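Ribonucleoside triphosphate reductase (Lactobacillus leichmannii, PDB 1L1L) catalyses the B12-dependent reduction of ribonucleoside triphosphates to 2'-deoxyribonucleoside triphosphates, acting as an allosterically regulated monomeric class II ribonucleotide reductase. Local coordinates at residues Glu50-Lys53 with Arg54-Gly58; Trp120-Ile124 with Arg125-Tyr129; Ala302-Cys305 with Asn306-Lys310. All coordinates share one frame; numbering follows the deposited sequence.

Contact 1. Residues Glu50-Lys53 with Arg54-Gly58; sequences ETVK and RVVEG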
loop_
_atom_site.group_PDB
_atom_site.type_symbol
_atom_site.label_atom_id
_atom_site.label_comp_id
_atom_site.label_asym_id
_atom_site.label_seq_id
_atom_site.Cartn_x
_atom_site.Cartn_y
_atom_site.Cartn_z
ATOM N N GLU A 50 -21.924 -6.907 9.097
ATOM C CA GLU A 50 -22.431 -6.092 7.990
ATOM C C GLU A 50 -21.352 -5.690 6.999
ATOM O O GLU A 50 -21.582 -5.649 5.789
ATOM C CB GLU A 50 -23.089 -4.821 8.508
ATOM C CG GLU A 50 -24.257 -5.028 9.449
ATOM C CD GLU A 50 -24.752 -3.712 10.000
ATOM O OE1 GLU A 50 -23.971 -3.047 10.712
ATOM O OE2 GLU A 50 -25.909 -3.334 9.709
ATOM N N THR A 51 -20.179 -5.344 7.517
ATOM C CA THR A 51 -19.091 -4.960 6.635
ATOM C C THR A 51 -18.712 -6.138 5.753
ATOM O O THR A 51 -18.628 -6.005 4.539
ATOM C CB THR A 51 -17.846 -4.514 7.436
ATOM O OG1 THR A 51 -18.164 -3.335 8.185
ATOM C CG2 THR A 51 -16.687 -4.232 6.501
ATOM N N VAL A 52 -18.485 -7.292 6.366
ATOM C CA VAL A 52 -18.094 -8.474 5.609
ATOM C C VAL A 52 -19.130 -8.824 4.548
ATOM O O VAL A 52 -18.777 -9.291 3.464
ATOM C CB VAL A 52 -17.889 -9.691 6.535
ATOM C CG1 VAL A 52 -17.582 -10.938 5.707
ATOM C CG2 VAL A 52 -16.758 -9.415 7.512
ATOM N N LYS A 53 -20.407 -8.592 4.857
ATOM C CA LYS A 53 -21.477 -8.903 3.912
ATOM C C LYS A 53 -21.336 -8.111 2.618
ATOM O O LYS A 53 -21.388 -8.679 1.523
ATOM C CB LYS A 53 -22.850 -8.636 4.549
ATOM C CG LYS A 53 -24.038 -8.687 3.580
ATOM C CD LYS A 53 -25.362 -8.676 4.338
ATOM C CE LYS A 53 -26.541 -8.215 3.473
ATOM N NZ LYS A 53 -26.757 -9.041 2.249
ATOM N N ARG A 54 -21.149 -6.800 2.732
ATOM C CA ARG A 54 -21.011 -5.989 1.533
ATOM C C ARG A 54 -19.675 -6.229 0.831
ATOM O O ARG A 54 -19.579 -6.085 -0.383
ATOM C CB ARG A 54 -21.182 -4.505 1.857
ATOM C CG ARG A 54 -20.110 -3.910 2.732
ATOM C CD ARG A 54 -20.136 -2.389 2.618
ATOM N NE ARG A 54 -19.307 -1.762 3.642
ATOM C CZ ARG A 54 -17.980 -1.782 3.649
ATOM N NH1 ARG A 54 -17.309 -2.394 2.677
ATOM N NH2 ARG A 54 -17.328 -1.193 4.641
ATOM N N VAL A 55 -18.643 -6.603 1.581
ATOM C CA VAL A 55 -17.354 -6.861 0.955
ATOM C C VAL A 55 -17.419 -8.114 0.087
ATOM O O VAL A 55 -16.952 -8.124 -1.060
ATOM C CB VAL A 55 -16.243 -7.059 1.995
ATOM C CG1 VAL A 55 -14.952 -7.475 1.301
ATOM C CG2 VAL A 55 -16.033 -5.770 2.770
ATOM N N VAL A 56 -17.999 -9.167 0.656
ATOM C CA VAL A 56 -18.153 -10.445 -0.030
ATOM C C VAL A 56 -19.065 -10.319 -1.242
ATOM O O VAL A 56 -18.737 -10.806 -2.325
ATOM C CB VAL A 56 -18.736 -11.511 0.920
ATOM C CG1 VAL A 56 -19.088 -12.786 0.140
ATOM C CG2 VAL A 56 -17.732 -11.829 2.002
ATOM N N GLU A 57 -20.214 -9.680 -1.053
ATOM C CA GLU A 57 -21.173 -9.492 -2.139
ATOM C C GLU A 57 -20.574 -8.632 -3.233
ATOM O O GLU A 57 -20.789 -8.869 -4.424
ATOM C CB GLU A 57 -22.459 -8.842 -1.616
ATOM C CG GLU A 57 -23.506 -9.849 -1.158
ATOM C CD GLU A 57 -24.691 -9.214 -0.447
ATOM O OE1 GLU A 57 -25.170 -8.143 -0.880
ATOM O OE2 GLU A 57 -25.156 -9.813 0.546
ATOM N N GLY A 58 -19.818 -7.620 -2.821
ATOM C CA GLY A 58 -19.199 -6.746 -3.793
ATOM C C GLY A 58 -18.212 -7.475 -4.683
ATOM O O GLY A 58 -18.116 -7.171 -5.869
#
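Lys53 carries CG anti to its backbone N (chi1 170°) and runs out nearly straight until chi4 (58°) bends the ammonium group across to the Glu57 carboxylate, one helical turn on. Lys53 NZ meets Glu57 OE2 at 2.5 Å, a very short salt bridge, while the aliphatic stem also lies close, Lys53 CG being 3.4 Å from the same oxygen. This i to i+4 pair suits a partly exposed helix face, since a lysine has length enough to reach a glutamate one turn later. Arg54 takes the less common conformer with CG between N and the carbonyl carbon (chi1 66°), which sets CG 3.1 Å from Thr51 O and sends the extended chain alongside Thr51. There the Thr51 methyl sits over one guanidinium face, offset toward its rim, with CG2 3.6 Å from Arg54 NH2. Threonine is apt here because its other branch, OG1, can turn to Glu46 and Tyr31; Glu46 also forms a salt bridge with Arg54 NE. On the apolar side Val52 CG1 rests 3.8 Å from Val56 CG2, two beta-branched side chains in successive turns. Regular i to i+4 backbone bonds, such as Val56 N to Val52 O at 2.9 Å, keep these spacings. Helix 48-60 thus lays Val52 against Tyr86 and Ile89, and Val56 against Ala82, of helix 72-90, grips the Leu7 backbone with its ion pair, and reaches Leu101 and Ser104 through Arg54.

Contact 2. Residues Trp120-Ile124 with Arg125-Tyr129; sequences WFVAI and RPQKY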
loop_
_atom_site.group_PDB
_atom_site.type_symbol
_atom_site.label_atom_id
_atom_site.label_comp_id
_atom_site.label_asym_id
_atom_site.label_seq_id
_atom_site.Cartn_x
_atom_site.Cartn_y
_atom_site.Cartn_z
ATOM N N TRP A 120 0.142 0.931 -7.394
ATOM C CA TRP A 120 0.416 0.894 -8.815
ATOM C C TRP A 120 1.881 1.228 -9.073
ATOM O O TRP A 120 2.623 1.587 -8.150
ATOM C CB TRP A 120 -0.444 1.942 -9.533
ATOM C CG TRP A 120 -1.905 1.958 -9.162
ATOM C CD1 TRP A 120 -2.460 2.407 -8.001
ATOM C CD2 TRP A 120 -2.984 1.464 -9.961
ATOM N NE1 TRP A 120 -3.832 2.217 -8.024
ATOM C CE2 TRP A 120 -4.173 1.638 -9.217
ATOM C CE3 TRP A 120 -3.060 0.887 -11.237
ATOM C CZ2 TRP A 120 -5.427 1.255 -9.708
ATOM C CZ3 TRP A 120 -4.310 0.506 -11.726
ATOM C CH2 TRP A 120 -5.472 0.693 -10.961
ATOM N N PHE A 121 2.281 1.077 -10.331
ATOM C CA PHE A 121 3.626 1.421 -10.777
ATOM C C PHE A 121 3.511 2.160 -12.103
ATOM O O PHE A 121 2.612 1.893 -12.880
ATOM C CB PHE A 121 4.504 0.197 -11.009
ATOM C CG PHE A 121 5.806 0.538 -11.672
ATOM C CD1 PHE A 121 6.840 1.122 -10.944
ATOM C CD2 PHE A 121 5.948 0.399 -13.047
ATOM C CE1 PHE A 121 7.999 1.574 -11.583
ATOM C CE2 PHE A 121 7.099 0.848 -13.697
ATOM C CZ PHE A 121 8.122 1.437 -12.962
ATOM N N VAL A 122 4.423 3.095 -12.365
ATOM C CA VAL A 122 4.392 3.816 -13.634
ATOM C C VAL A 122 5.790 4.357 -13.929
ATOM O O VAL A 122 6.474 4.825 -13.020
ATOM C CB VAL A 122 3.366 4.984 -13.611
ATOM C CG1 VAL A 122 3.757 6.018 -12.570
ATOM C CG2 VAL A 122 3.285 5.631 -14.986
ATOM N N ALA A 123 6.213 4.253 -15.186
ATOM C CA ALA A 123 7.525 4.745 -15.625
ATOM C C ALA A 123 7.419 6.243 -15.953
ATOM O O ALA A 123 6.501 6.663 -16.659
ATOM C CB ALA A 123 7.993 3.959 -16.864
ATOM N N ILE A 124 8.346 7.047 -15.433
ATOM C CA ILE A 124 8.318 8.481 -15.690
ATOM C C ILE A 124 9.011 8.805 -17.008
ATOM O O ILE A 124 10.162 9.244 -17.028
ATOM C CB ILE A 124 8.997 9.299 -14.556
ATOM C CG1 ILE A 124 8.386 8.939 -13.203
ATOM C CG2 ILE A 124 8.793 10.792 -14.798
ATOM C CD1 ILE A 124 6.878 9.092 -13.156
ATOM N N ARG A 125 8.296 8.558 -18.103
ATOM C CA ARG A 125 8.768 8.843 -19.450
ATOM C C ARG A 125 7.556 9.309 -20.247
ATOM O O ARG A 125 6.434 8.855 -20.002
ATOM C CB ARG A 125 9.349 7.595 -20.105
ATOM C CG ARG A 125 8.374 6.433 -20.217
ATOM C CD ARG A 125 8.921 5.366 -21.160
ATOM N NE ARG A 125 8.185 4.103 -21.092
ATOM C CZ ARG A 125 8.480 3.105 -20.259
ATOM N NH1 ARG A 125 9.504 3.218 -19.420
ATOM N NH2 ARG A 125 7.754 1.993 -20.268
ATOM N N PRO A 126 7.760 10.219 -21.214
ATOM C CA PRO A 126 6.616 10.686 -22.004
ATOM C C PRO A 126 5.835 9.493 -22.550
ATOM O O PRO A 126 6.422 8.521 -23.022
ATOM C CB PRO A 126 7.276 11.516 -23.099
ATOM C CG PRO A 126 8.467 12.107 -22.368
ATOM C CD PRO A 126 9.001 10.904 -21.623
ATOM N N GLN A 127 4.513 9.557 -22.462
ATOM C CA GLN A 127 3.664 8.471 -22.939
ATOM C C GLN A 127 2.347 9.028 -23.451
ATOM O O GLN A 127 1.989 10.168 -23.160
ATOM C CB GLN A 127 3.342 7.489 -21.798
ATOM C CG GLN A 127 4.512 6.737 -21.228
ATOM C CD GLN A 127 4.108 5.854 -20.057
ATOM O OE1 GLN A 127 3.198 5.032 -20.171
ATOM N NE2 GLN A 127 4.788 6.019 -18.928
ATOM N N LYS A 128 1.619 8.206 -24.198
ATOM C CA LYS A 128 0.315 8.605 -24.713
ATOM C C LYS A 128 -0.720 8.307 -23.629
ATOM O O LYS A 128 -0.571 7.343 -22.872
ATOM C CB LYS A 128 -0.032 7.801 -25.969
ATOM C CG LYS A 128 -0.196 6.320 -25.709
ATOM C CD LYS A 128 -0.558 5.553 -26.967
ATOM C CE LYS A 128 -0.788 4.074 -26.656
ATOM N NZ LYS A 128 -1.133 3.275 -27.870
ATOM N N TYR A 129 -1.760 9.130 -23.547
ATOM C CA TYR A 129 -2.811 8.920 -22.559
ATOM C C TYR A 129 -3.686 7.753 -22.993
ATOM O O TYR A 129 -4.298 7.070 -22.161
ATOM C CB TYR A 129 -3.681 10.170 -22.415
ATOM C CG TYR A 129 -3.102 11.228 -21.510
ATOM C CD1 TYR A 129 -1.996 11.991 -21.893
ATOM C CD2 TYR A 129 -3.656 11.458 -20.251
ATOM C CE1 TYR A 129 -1.460 12.954 -21.036
ATOM C CE2 TYR A 129 -3.132 12.412 -19.395
ATOM C CZ TYR A 129 -2.033 13.155 -19.788
ATOM O OH TYR A 129 -1.509 14.065 -18.906
#
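Ala123 offers its methyl to one face of the Arg125 guanidinium. Ala123 CB lies 3.5 Å from Arg125 CZ and only 3.1 Å from Arg125 NH1, tight packing in which a side chain as small as alanine is well placed. The arginine folds back because its CG stands between the backbone N and the carbonyl carbon (chi1 59°), after which the chain is extended to NE and the last torsion turns the flat group over the methyl. Its nitrogens are engaged elsewhere, NH2 in a salt bridge with Glu403 and NH1 in a hydrogen bond to Asn171. The bend itself is an inverse gamma turn centred on Ile124, marked by a weak bond from Arg125 N to Ala123 O (3.0 Å, 135° at the hydrogen). It closes strand 119-123 of the ten-stranded alpha-beta barrel, which pairs with strand 162-166, while Phe121 bonds by its backbone to Gly416 and Glu417; the strand begins at Cys119, seen here in a disulfide with Cys419. Gln127 comes back toward the strand with its chain extended beyond CG, bringing NE2 to 2.9 Å from Ala123 O and 4.2 Å from Val122 CG2. Gln127 NE2 also gives a weak hydrogen bond to Arg125 O (3.5 Å). An amide serves well here, for while NE2 lies among carbonyls, OE1 accepts from Asn415 ND2, and Asn415 OD1 takes the Ala123 N-H.

Contact 3. Residues Ala302-Cys305 with Asn306-Lys310; sequences ADIC and NLIGK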
loop_
_atom_site.group_PDB
_atom_site.type_symbol
_atom_site.label_atom_id
_atom_site.label_comp_id
_atom_site.label_asym_id
_atom_site.label_seq_id
_atom_site.Cartn_x
_atom_site.Cartn_y
_atom_site.Cartn_z
ATOM N N ALA A 302 11.561 13.334 -9.849
ATOM C CA ALA A 302 11.128 12.847 -8.542
ATOM C C ALA A 302 10.563 13.991 -7.698
ATOM O O ALA A 302 9.616 13.799 -6.944
ATOM C CB ALA A 302 12.295 12.167 -7.806
ATOM N N ASP A 303 11.149 15.185 -7.803
ATOM C CA ASP A 303 10.630 16.320 -7.035
ATOM C C ASP A 303 9.180 16.630 -7.449
ATOM O O ASP A 303 8.335 16.906 -6.607
ATOM C CB ASP A 303 11.487 17.582 -7.252
ATOM C CG ASP A 303 12.658 17.686 -6.278
ATOM O OD1 ASP A 303 12.556 17.149 -5.150
ATOM O OD2 ASP A 303 13.677 18.338 -6.637
ATOM N N ILE A 304 8.901 16.598 -8.746
ATOM C CA ILE A 304 7.554 16.884 -9.214
ATOM C C ILE A 304 6.602 15.827 -8.637
ATOM O O ILE A 304 5.553 16.169 -8.103
ATOM C CB ILE A 304 7.499 16.898 -10.755
ATOM C CG1 ILE A 304 8.194 18.170 -11.280
ATOM C CG2 ILE A 304 6.061 16.863 -11.244
ATOM C CD1 ILE A 304 8.352 18.198 -12.791
ATOM N N CYS A 305 6.985 14.554 -8.724
ATOM C CA CYS A 305 6.149 13.476 -8.175
ATOM C C CYS A 305 5.938 13.674 -6.682
ATOM O O CYS A 305 4.839 13.451 -6.161
ATOM C CB CYS A 305 6.792 12.116 -8.417
ATOM S SG CYS A 305 6.749 11.609 -10.117
ATOM N N ASN A 306 6.991 14.098 -5.988
ATOM C CA ASN A 306 6.908 14.339 -4.560
ATOM C C ASN A 306 5.973 15.496 -4.241
ATOM O O ASN A 306 5.218 15.431 -3.272
ATOM C CB ASN A 306 8.288 14.658 -3.972
ATOM C CG ASN A 306 9.240 13.465 -3.996
ATOM O OD1 ASN A 306 10.375 13.569 -3.511
ATOM N ND2 ASN A 306 8.792 12.327 -4.562
ATOM N N LEU A 307 6.055 16.566 -5.035
ATOM C CA LEU A 307 5.221 17.751 -4.831
ATOM C C LEU A 307 3.749 17.370 -5.001
ATOM O O LEU A 307 2.879 17.871 -4.290
ATOM C CB LEU A 307 5.588 18.843 -5.837
ATOM C CG LEU A 307 6.934 19.548 -5.590
ATOM C CD1 LEU A 307 7.291 20.462 -6.770
ATOM C CD2 LEU A 307 6.846 20.342 -4.297
ATOM N N ILE A 308 3.500 16.489 -5.957
ATOM C CA ILE A 308 2.148 16.006 -6.225
ATOM C C ILE A 308 1.661 15.206 -5.009
ATOM O O ILE A 308 0.582 15.477 -4.456
ATOM C CB ILE A 308 2.138 15.123 -7.498
ATOM C CG1 ILE A 308 2.466 15.986 -8.723
ATOM C CG2 ILE A 308 0.767 14.433 -7.668
ATOM C CD1 ILE A 308 2.565 15.223 -10.038
ATOM N N GLY A 309 2.472 14.242 -4.580
ATOM C CA GLY A 309 2.108 13.426 -3.436
ATOM C C GLY A 309 1.848 14.298 -2.233
ATOM O O GLY A 309 0.920 14.064 -1.468
ATOM N N LYS A 310 2.668 15.329 -2.067
ATOM C CA LYS A 310 2.497 16.240 -0.951
ATOM C C LYS A 310 1.134 16.953 -1.009
ATOM O O LYS A 310 0.488 17.166 0.017
ATOM C CB LYS A 310 3.604 17.301 -0.960
ATOM C CG LYS A 310 3.447 18.345 0.127
ATOM C CD LYS A 310 4.369 19.529 -0.106
ATOM C CE LYS A 310 4.304 20.486 1.072
ATOM N NZ LYS A 310 5.098 21.708 0.792
#
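Ile304 and Ile308 meet one turn apart on the same flank of a helix, with Ile308 CD1 4.0 Å from Ile304 CG2. Both adopt the same conformer, and it explains the touch. In Ile308, CG1 is anti to the carbonyl carbon and beside the backbone N (chi1 -66°), leaning back toward the preceding turn, where it comes within 3.2 Å of Ile304 O; the extended second torsion (177°) then carries CD1 on toward the earlier isoleucine. In Ile304 it is CG2, the branch anti to N, that receives it. Leu307 leans back in the same sense onto the backbone of the preceding turn, its CG lying 3.2 Å from Asp303 O. These contacts ride on regular alpha-helical bonds, Leu307 N to Asp303 O at 2.8 Å and Gly309 N to Cys305 O at 3.0 Å among them. Isoleucine suits these buried positions because its branches pack against each other and against Phe150, Leu153, Phe154, Met280 and Leu288; Leu307 meets Val284 but also Asp283 and His346. Helix 298-313 thus packs among helices 148-158, 275-289 and 340-347 of this alpha-beta barrel protein. Asn306 has a similar first torsion but a polar end. Its amide folds over the Ala302 carbonyl, with CG 3.0 Å and ND2 2.9 Å from Ala302 O, yet the angle at ND2 is too poor for a hydrogen bond, and the amide nitrogen makes weak bonds to Glu322 of strand 322-327 and to Ser350. Asp303, likewise buried, bonds through OD1 to His346 and forms a salt bridge with Arg347. The helix therefore joins hydrocarbon packing on one flank to polar links on another, and the arginine beside Asp303 would probably favour the ionised carboxylate in a place otherwise costly for charge.

All three contacts are local, so none closes a long loop; they follow one another in series along the chain and neither nest nor cross. Contact 1 comes first, within helix 48-60 of the N-terminal helical region, and its nearest atoms stay about 16 Å from contact 2. Contact 2 turns the chain at the end of strand 119-123 and leads it to strand 127-128. Much later, contact 3 lies in helix 298-313, across the chain's centre from contact 1. Contacts 2 and 3 touch directly, Ile124 CD1 packing 3.9 Å from Cys305 SG, and Phe150 of helix 148-158 meets both residues, joining the end of strand 119-123 to the helices packed on the barrel.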